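Octaprenyl-diphosphate synthase (Roseobacter denitrificans, PDB 4JXN) probably catalyses the addition of five isopentenyl diphosphate units to farnesyl diphosphate, yielding the octaprenyl diphosphate that supplies the side chain of isoprenoid quinones. Local coordinates at residues A[262-265]-A[266-269]; A[13-16]-A[17-21]; A[279-282]-A[283-287]. All coordinates share one frame; numbering follows the deposited sequence.

Contact 1 (A[262-265]-A[266-269])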
loop_
_atom_site.group_PDB
_atom_site.type_symbol
_atom_site.label_atom_id
_atom_site.label_comp_id
_atom_site.label_asym_id
_atom_site.label_seq_id
_atom_site.Cartn_x
_atom_site.Cartn_y
_atom_site.Cartn_z
ATOM N N ARG A 262 -19.668 28.834 19.508
ATOM C CA ARG A 262 -20.022 27.725 18.636
ATOM C C ARG A 262 -20.232 28.234 17.203
ATOM O O ARG A 262 -19.691 27.666 16.249
ATOM C CB ARG A 262 -21.263 26.997 19.171
ATOM C CG ARG A 262 -21.511 25.618 18.558
ATOM C CD ARG A 262 -21.914 24.587 19.614
ATOM N NE ARG A 262 -20.747 23.927 20.213
ATOM C CZ ARG A 262 -20.739 23.273 21.380
ATOM N NH1 ARG A 262 -19.608 22.713 21.807
ATOM N NH2 ARG A 262 -21.838 23.174 22.129
ATOM N N ALA A 263 -20.981 29.325 17.055
ATOM C CA ALA A 263 -21.255 29.895 15.730
ATOM C C ALA A 263 -19.974 30.216 14.997
ATOM O O ALA A 263 -19.850 29.943 13.797
ATOM C CB ALA A 263 -22.123 31.139 15.851
ATOM N N PHE A 264 -19.011 30.781 15.724
ATOM C CA PHE A 264 -17.682 31.004 15.173
ATOM C C PHE A 264 -17.003 29.677 14.775
ATOM O O PHE A 264 -16.370 29.602 13.728
ATOM C CB PHE A 264 -16.801 31.753 16.178
ATOM C CG PHE A 264 -15.395 31.977 15.692
ATOM C CD1 PHE A 264 -15.118 33.013 14.811
ATOM C CD2 PHE A 264 -14.360 31.149 16.095
ATOM C CE1 PHE A 264 -13.833 33.224 14.348
ATOM C CE2 PHE A 264 -13.074 31.352 15.638
ATOM C CZ PHE A 264 -12.810 32.392 14.761
ATOM N N TRP A 265 -17.114 28.639 15.607
ATOM C CA TRP A 265 -16.493 27.343 15.285
ATOM C C TRP A 265 -17.210 26.653 14.134
ATOM O O TRP A 265 -16.574 26.177 13.198
ATOM C CB TRP A 265 -16.456 26.415 16.503
ATOM C CG TRP A 265 -15.554 26.912 17.586
ATOM C CD1 TRP A 265 -15.896 27.189 18.871
ATOM C CD2 TRP A 265 -14.162 27.218 17.470
ATOM N NE1 TRP A 265 -14.818 27.661 19.561
ATOM C CE2 TRP A 265 -13.731 27.666 18.730
ATOM C CE3 TRP A 265 -13.241 27.166 16.417
ATOM C CZ2 TRP A 265 -12.413 28.070 18.975
ATOM C CZ3 TRP A 265 -11.940 27.553 16.661
ATOM C CH2 TRP A 265 -11.536 27.999 17.935
ATOM N N VAL A 266 -18.538 26.619 14.211
ATOM C CA VAL A 266 -19.394 26.083 13.140
ATOM C C VAL A 266 -19.058 26.679 11.770
ATOM O O VAL A 266 -19.132 25.995 10.749
ATOM C CB VAL A 266 -20.884 26.365 13.446
ATOM C CG1 VAL A 266 -21.766 26.011 12.254
ATOM C CG2 VAL A 266 -21.336 25.620 14.705
ATOM N N ARG A 267 -18.670 27.950 11.768
ATOM C CA ARG A 267 -18.451 28.717 10.545
ATOM C C ARG A 267 -17.072 28.537 9.904
ATOM O O ARG A 267 -16.964 28.418 8.682
ATOM C CB ARG A 267 -18.675 30.210 10.852
ATOM C CG ARG A 267 -18.386 31.168 9.699
ATOM C CD ARG A 267 -18.926 32.574 9.974
ATOM N NE ARG A 267 -18.191 33.296 11.020
ATOM C CZ ARG A 267 -16.967 33.817 10.877
ATOM N NH1 ARG A 267 -16.396 34.449 11.898
ATOM N NH2 ARG A 267 -16.294 33.708 9.732
ATOM N N THR A 268 -16.023 28.572 10.721
ATOM C CA THR A 268 -14.633 28.579 10.231
ATOM C C THR A 268 -14.047 27.172 10.021
ATOM O O THR A 268 -12.952 27.021 9.459
ATOM C CB THR A 268 -13.715 29.337 11.215
ATOM O OG1 THR A 268 -13.914 28.830 12.542
ATOM C CG2 THR A 268 -14.020 30.828 11.208
ATOM N N ILE A 269 -14.781 26.164 10.488
ATOM C CA ILE A 269 -14.355 24.768 10.462
ATOM C C ILE A 269 -15.328 23.960 9.600
ATOM O O ILE A 269 -14.936 23.406 8.574
ATOM C CB ILE A 269 -14.298 24.172 11.894
ATOM C CG1 ILE A 269 -13.386 25.010 12.806
ATOM C CG2 ILE A 269 -13.841 22.719 11.866
ATOM C CD1 ILE A 269 -11.945 25.111 12.348
#

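Contact 2 (A[13-16]-A[17-21])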
loop_
_atom_site.group_PDB
_atom_site.type_symbol
_atom_site.label_atom_id
_atom_site.label_comp_id
_atom_site.label_asym_id
_atom_site.label_seq_id
_atom_site.Cartn_x
_atom_site.Cartn_y
_atom_site.Cartn_z
ATOM N N ASP A 13 22.276 13.641 21.492
ATOM C CA ASP A 13 23.437 13.270 20.667
ATOM C C ASP A 13 23.998 11.873 20.992
ATOM O O ASP A 13 24.505 11.189 20.102
ATOM C CB ASP A 13 24.569 14.303 20.838
ATOM C CG ASP A 13 24.266 15.634 20.168
ATOM O OD1 ASP A 13 24.085 15.649 18.933
ATOM O OD2 ASP A 13 24.232 16.673 20.870
ATOM N N ARG A 14 23.923 11.469 22.262
ATOM C CA ARG A 14 24.498 10.183 22.715
ATOM C C ARG A 14 23.769 8.992 22.106
ATOM O O ARG A 14 24.386 7.996 21.731
ATOM C CB ARG A 14 24.477 10.095 24.243
ATOM C CG ARG A 14 25.736 10.645 24.900
ATOM C CD ARG A 14 25.467 11.522 26.112
ATOM N NE ARG A 14 24.442 11.000 27.012
ATOM C CZ ARG A 14 24.042 11.620 28.121
ATOM N NH1 ARG A 14 23.089 11.086 28.882
ATOM N NH2 ARG A 14 24.585 12.782 28.471
ATOM N N MET A 15 22.451 9.114 22.006
ATOM C CA MET A 15 21.633 8.118 21.342
ATOM C C MET A 15 22.043 7.987 19.877
ATOM O O MET A 15 22.368 6.892 19.426
ATOM C CB MET A 15 20.156 8.503 21.453
ATOM C CG MET A 15 19.213 7.517 20.796
ATOM S SD MET A 15 17.540 7.610 21.453
ATOM C CE MET A 15 16.776 6.310 20.484
ATOM N N ALA A 16 22.022 9.111 19.156
ATOM C CA ALA A 16 22.476 9.195 17.765
ATOM C C ALA A 16 23.843 8.533 17.552
ATOM O O ALA A 16 24.002 7.694 16.657
ATOM C CB ALA A 16 22.542 10.659 17.333
ATOM N N ALA A 17 24.819 8.928 18.370
ATOM C CA ALA A 17 26.195 8.419 18.267
ATOM C C ALA A 17 26.286 6.923 18.568
ATOM O O ALA A 17 27.101 6.212 17.990
ATOM C CB ALA A 17 27.112 9.192 19.207
ATOM N N TYR A 18 25.454 6.443 19.480
ATOM C CA TYR A 18 25.430 5.017 19.791
ATOM C C TYR A 18 24.850 4.229 18.616
ATOM O O TYR A 18 25.346 3.167 18.271
ATOM C CB TYR A 18 24.615 4.776 21.053
ATOM C CG TYR A 18 24.484 3.325 21.450
ATOM C CD1 TYR A 18 23.488 2.526 20.904
ATOM C CD2 TYR A 18 25.339 2.759 22.388
ATOM C CE1 TYR A 18 23.356 1.196 21.261
ATOM C CE2 TYR A 18 25.213 1.426 22.756
ATOM C CZ TYR A 18 24.218 0.650 22.187
ATOM O OH TYR A 18 24.071 -0.672 22.535
ATOM N N LEU A 19 23.812 4.774 17.992
ATOM C CA LEU A 19 23.136 4.108 16.887
ATOM C C LEU A 19 23.734 4.470 15.544
ATOM O O LEU A 19 23.244 4.011 14.511
ATOM C CB LEU A 19 21.662 4.498 16.878
ATOM C CG LEU A 19 20.899 3.997 18.088
ATOM C CD1 LEU A 19 19.505 4.604 18.102
ATOM C CD2 LEU A 19 20.851 2.473 18.083
ATOM N N GLU A 20 24.782 5.292 15.572
ATOM C CA GLU A 20 25.410 5.869 14.379
ATOM C C GLU A 20 25.574 4.880 13.230
ATOM O O GLU A 20 25.213 5.168 12.083
ATOM C CB GLU A 20 26.786 6.442 14.770
ATOM C CG GLU A 20 27.830 6.544 13.658
ATOM C CD GLU A 20 27.368 7.351 12.458
ATOM O OE1 GLU A 20 26.351 8.077 12.567
ATOM O OE2 GLU A 20 28.029 7.253 11.402
ATOM N N SER A 21 26.128 3.718 13.551
ATOM C CA SER A 21 26.539 2.757 12.544
ATOM C C SER A 21 25.322 2.038 11.961
ATOM O O SER A 21 25.212 1.862 10.748
ATOM C CB SER A 21 27.524 1.753 13.167
ATOM O OG SER A 21 26.910 1.026 14.214
#

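Contact 3 (A[279-282]-A[283-287])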
loop_
_atom_site.group_PDB
_atom_site.type_symbol
_atom_site.label_atom_id
_atom_site.label_comp_id
_atom_site.label_asym_id
_atom_site.label_seq_id
_atom_site.Cartn_x
_atom_site.Cartn_y
_atom_site.Cartn_z
ATOM N N LEU A 279 -8.034 34.223 12.713
ATOM C CA LEU A 279 -6.965 33.496 13.401
ATOM C C LEU A 279 -6.706 34.085 14.789
ATOM O O LEU A 279 -6.461 33.353 15.752
ATOM C CB LEU A 279 -5.673 33.528 12.573
ATOM C CG LEU A 279 -4.430 32.881 13.193
ATOM C CD1 LEU A 279 -4.592 31.369 13.260
ATOM C CD2 LEU A 279 -3.181 33.263 12.413
ATOM N N GLN A 280 -6.752 35.411 14.882
ATOM C CA GLN A 280 -6.492 36.107 16.131
ATOM C C GLN A 280 -7.591 35.796 17.124
ATOM O O GLN A 280 -7.326 35.670 18.320
ATOM C CB GLN A 280 -6.429 37.622 15.911
ATOM C CG GLN A 280 -5.252 38.085 15.069
ATOM C CD GLN A 280 -3.938 38.014 15.812
ATOM O OE1 GLN A 280 -3.020 37.298 15.405
ATOM N NE2 GLN A 280 -3.839 38.757 16.912
ATOM N N HIS A 281 -8.820 35.677 16.616
ATOM C CA HIS A 281 -9.972 35.379 17.451
ATOM C C HIS A 281 -9.935 33.936 17.975
ATOM O O HIS A 281 -10.166 33.718 19.163
ATOM C CB HIS A 281 -11.276 35.646 16.705
ATOM C CG HIS A 281 -12.485 35.555 17.579
ATOM N ND1 HIS A 281 -12.661 36.355 18.689
ATOM C CD2 HIS A 281 -13.563 34.742 17.526
ATOM C CE1 HIS A 281 -13.796 36.036 19.282
ATOM N NE2 HIS A 281 -14.356 35.049 18.606
ATOM N N ALA A 282 -9.625 32.978 17.097
ATOM C CA ALA A 282 -9.404 31.562 17.484
ATOM C C ALA A 282 -8.392 31.435 18.608
ATOM O O ALA A 282 -8.643 30.758 19.605
ATOM C CB ALA A 282 -8.942 30.745 16.287
ATOM N N ILE A 283 -7.245 32.093 18.446
ATOM C CA ILE A 283 -6.175 32.051 19.449
ATOM C C ILE A 283 -6.639 32.652 20.782
ATOM O O ILE A 283 -6.331 32.127 21.849
ATOM C CB ILE A 283 -4.888 32.758 18.935
ATOM C CG1 ILE A 283 -4.244 31.920 17.819
ATOM C CG2 ILE A 283 -3.874 32.966 20.056
ATOM C CD1 ILE A 283 -3.123 32.613 17.075
ATOM N N ALA A 284 -7.367 33.760 20.718
ATOM C CA ALA A 284 -7.961 34.356 21.915
ATOM C C ALA A 284 -8.870 33.361 22.658
ATOM O O ALA A 284 -8.836 33.283 23.880
ATOM C CB ALA A 284 -8.751 35.604 21.543
ATOM N N LEU A 285 -9.699 32.632 21.904
ATOM C CA LEU A 285 -10.604 31.633 22.467
ATOM C C LEU A 285 -9.832 30.465 23.090
ATOM O O LEU A 285 -10.245 29.928 24.117
ATOM C CB LEU A 285 -11.607 31.124 21.415
ATOM C CG LEU A 285 -12.569 32.178 20.846
ATOM C CD1 LEU A 285 -13.477 31.576 19.790
ATOM C CD2 LEU A 285 -13.380 32.846 21.946
ATOM N N LEU A 286 -8.699 30.098 22.496
ATOM C CA LEU A 286 -7.850 29.036 23.066
ATOM C C LEU A 286 -7.372 29.460 24.417
ATOM O O LEU A 286 -7.472 28.691 25.386
ATOM C CB LEU A 286 -6.615 28.733 22.205
ATOM C CG LEU A 286 -6.857 28.153 20.812
ATOM C CD1 LEU A 286 -5.541 27.782 20.144
ATOM C CD2 LEU A 286 -7.778 26.950 20.890
ATOM N N HIS A 287 -6.839 30.682 24.476
ATOM C CA HIS A 287 -6.304 31.222 25.735
ATOM C C HIS A 287 -7.418 31.397 26.764
ATOM O O HIS A 287 -7.275 30.991 27.917
ATOM C CB HIS A 287 -5.554 32.541 25.506
ATOM C CG HIS A 287 -4.277 32.374 24.747
ATOM N ND1 HIS A 287 -3.261 31.548 25.177
ATOM C CD2 HIS A 287 -3.861 32.901 23.572
ATOM C CE1 HIS A 287 -2.270 31.581 24.306
ATOM N NE2 HIS A 287 -2.609 32.394 23.322
#

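Contact 1 (A[262-265]-A[266-269])
Phe264 and Thr268 form the centre of a local, one-turn contact inside helix 259-270 of this all-helical chain, with a backbone carbonyl and an aromatic ring both served by the same threonine. Phe264 O takes two hydrogen bonds from Thr268, one from OG1 at 2.8 Å and one from the backbone N at 3.2 Å, and they arrive from opposite faces of the carbonyl plane. With chi1 at 51° the threonine hydroxyl sits between its own N and carbonyl carbon, turned back along the helix, while CG2 is left to reach the Phe264 ring. That methyl lies over one face in a CH-pi contact, 4.2 Å from CG2 to the ring centroid. A valine here would probably leave Phe264 O without its hydroxyl donor, held by the backbone N of the new residue and a weak bond from Arg267 N. Arg267 comes at the same ring obliquely, its guanidinium plane 78° from that of the ring and its NH1 3.5 Å from Phe264 CD1. One residue on, Ile269 CG1 meets the indole edge of Trp265, 4.2 Å from CE3. The backbone widens here into a pi-type turn at 266-269, and the bond from Ile269 N to Trp265 O is weak. By contrast, Val266 N points nearly straight at Arg262 O, at 2.6 Å. Outward, Arg267 forms a salt bridge with Asp278, Trp265 packs on Leu250, Ala253 and Val254, and Phe264 leans on Asp278 and Leu285, so that helix 259-270 packs on both helix 248-254 and helix 278-288.

Contact 2 (A[13-16]-A[17-21])
Met15 and Leu19 pack against each other one turn apart on helix 9-34, and theirs is the buried side of this local contact. Met15 is stretched out, CG lying opposite the backbone N (chi1 -180°), which carries the extended chain away from the helix. Leu19 crosses it at a slant, and its CD1 touches the chain twice, 4.0 Å from Met15 CG and the same distance from the terminal CE. The leucine branch gets there because its chi1 of -66° sets CG beside the backbone N, folded back over the preceding turn, with CG 3.5 Å from Met15 O. That carbonyl also receives Leu19 N at 2.9 Å. Both side chains are covered from outside: Met15 meets Met321 and Leu322 of helix 317-330, and Leu19 meets Met60, Leu63 and His67 of helix 57-68.

Round the rest of the turn the contact is backbone work. Ala17 N bonds to Asp13 O and Tyr18 N to Arg14 O, each at 2.9 Å, and the side chains offer little more than their first carbons: Ala17 CB rests 3.4 Å from Asp13 O, and Tyr18 CB 3.3 Å from Arg14 O. Asp13, Arg14, Ala17 and Glu20 lie at the surface of the assembly; Tyr18, also largely exposed, still touches Val318 and Met321 of helix 317-330. Beyond Leu19 the regular pattern slackens, and Glu20 N makes a weak bond to Ala17 O. A greasy pair four residues apart on one face, with charged residues and alanines round the rest, is the pattern of an amphipathic helix, here the N-terminal helix laid on the helical bundle of a polyprenyl synthase.

Contact 3 (A[279-282]-A[283-287])
His281 and Leu285 make the closest side-chain meeting of this one-turn contact on helix 278-288. Leu285 comes up under one face of the imidazole, off-centre toward the rim, with CG 4.3 Å from the ring centroid and only 19° off the ring normal, a CH-pi contact. Its CD1 methyl then passes 3.8 Å from His281 NE2. Both torsions contribute: the imidazole CG stands opposite its backbone N (chi1 -171°), carrying the ring forward along the helix, and Leu285 CG lies beside its own N (chi1 -63°), which bends the leucine back to meet it. The second pair, Leu279 and Ile283, is slighter and purely apolar, CG of the leucine touching CD1 of the isoleucine at 4.1 Å.

The next shell is the backbone. Leu285 N bonds to His281 O at 3.0 Å, and Ile283 N to Leu279 O at 3.1 Å, so each side-chain pair is spaced by its own helical hydrogen bond. Ala284 N to Gln280 O and Leu286 N to Ala282 O complete a run of four regular bonds.

Farther out, the imidazole is held against the ring of Phe264 in an edge-to-face stack. Ala282, small and buried, lies on Trp265 and Phe241, Leu285 on Phe264 and Trp265 of helix 259-270, and Leu286 on Ala291 and Leu292 of helix 291-309. With Gln280 and Ala284 left at the surface, the stretch is a regular amphipathic alpha-helix, its buried Ala282, Leu285 and Leu286 turned to neighbouring helices in the all-alpha isoprenoid synthase fold.

How the contacts relate
From the N terminus the order is contact 2, contact 1, contact 3. Each spans about one turn within a single helix, so none closes a loop of the chain, and they follow in series without nesting or crossing. Contact 2, on helix 9-34, stands apart, its centre about 47 Å from that of contact 1 on the opposite side of the chain's centre. Contacts 1 and 3 sit on successive helices, 259-270 and 278-288, with centres about 12 Å apart, and they touch: Trp265 CZ2 comes 3.8 Å from Leu285 CD1. Their side chains pack these two helices together, while contact 2 joins the N-terminal helix to helices 57-68 and 317-330.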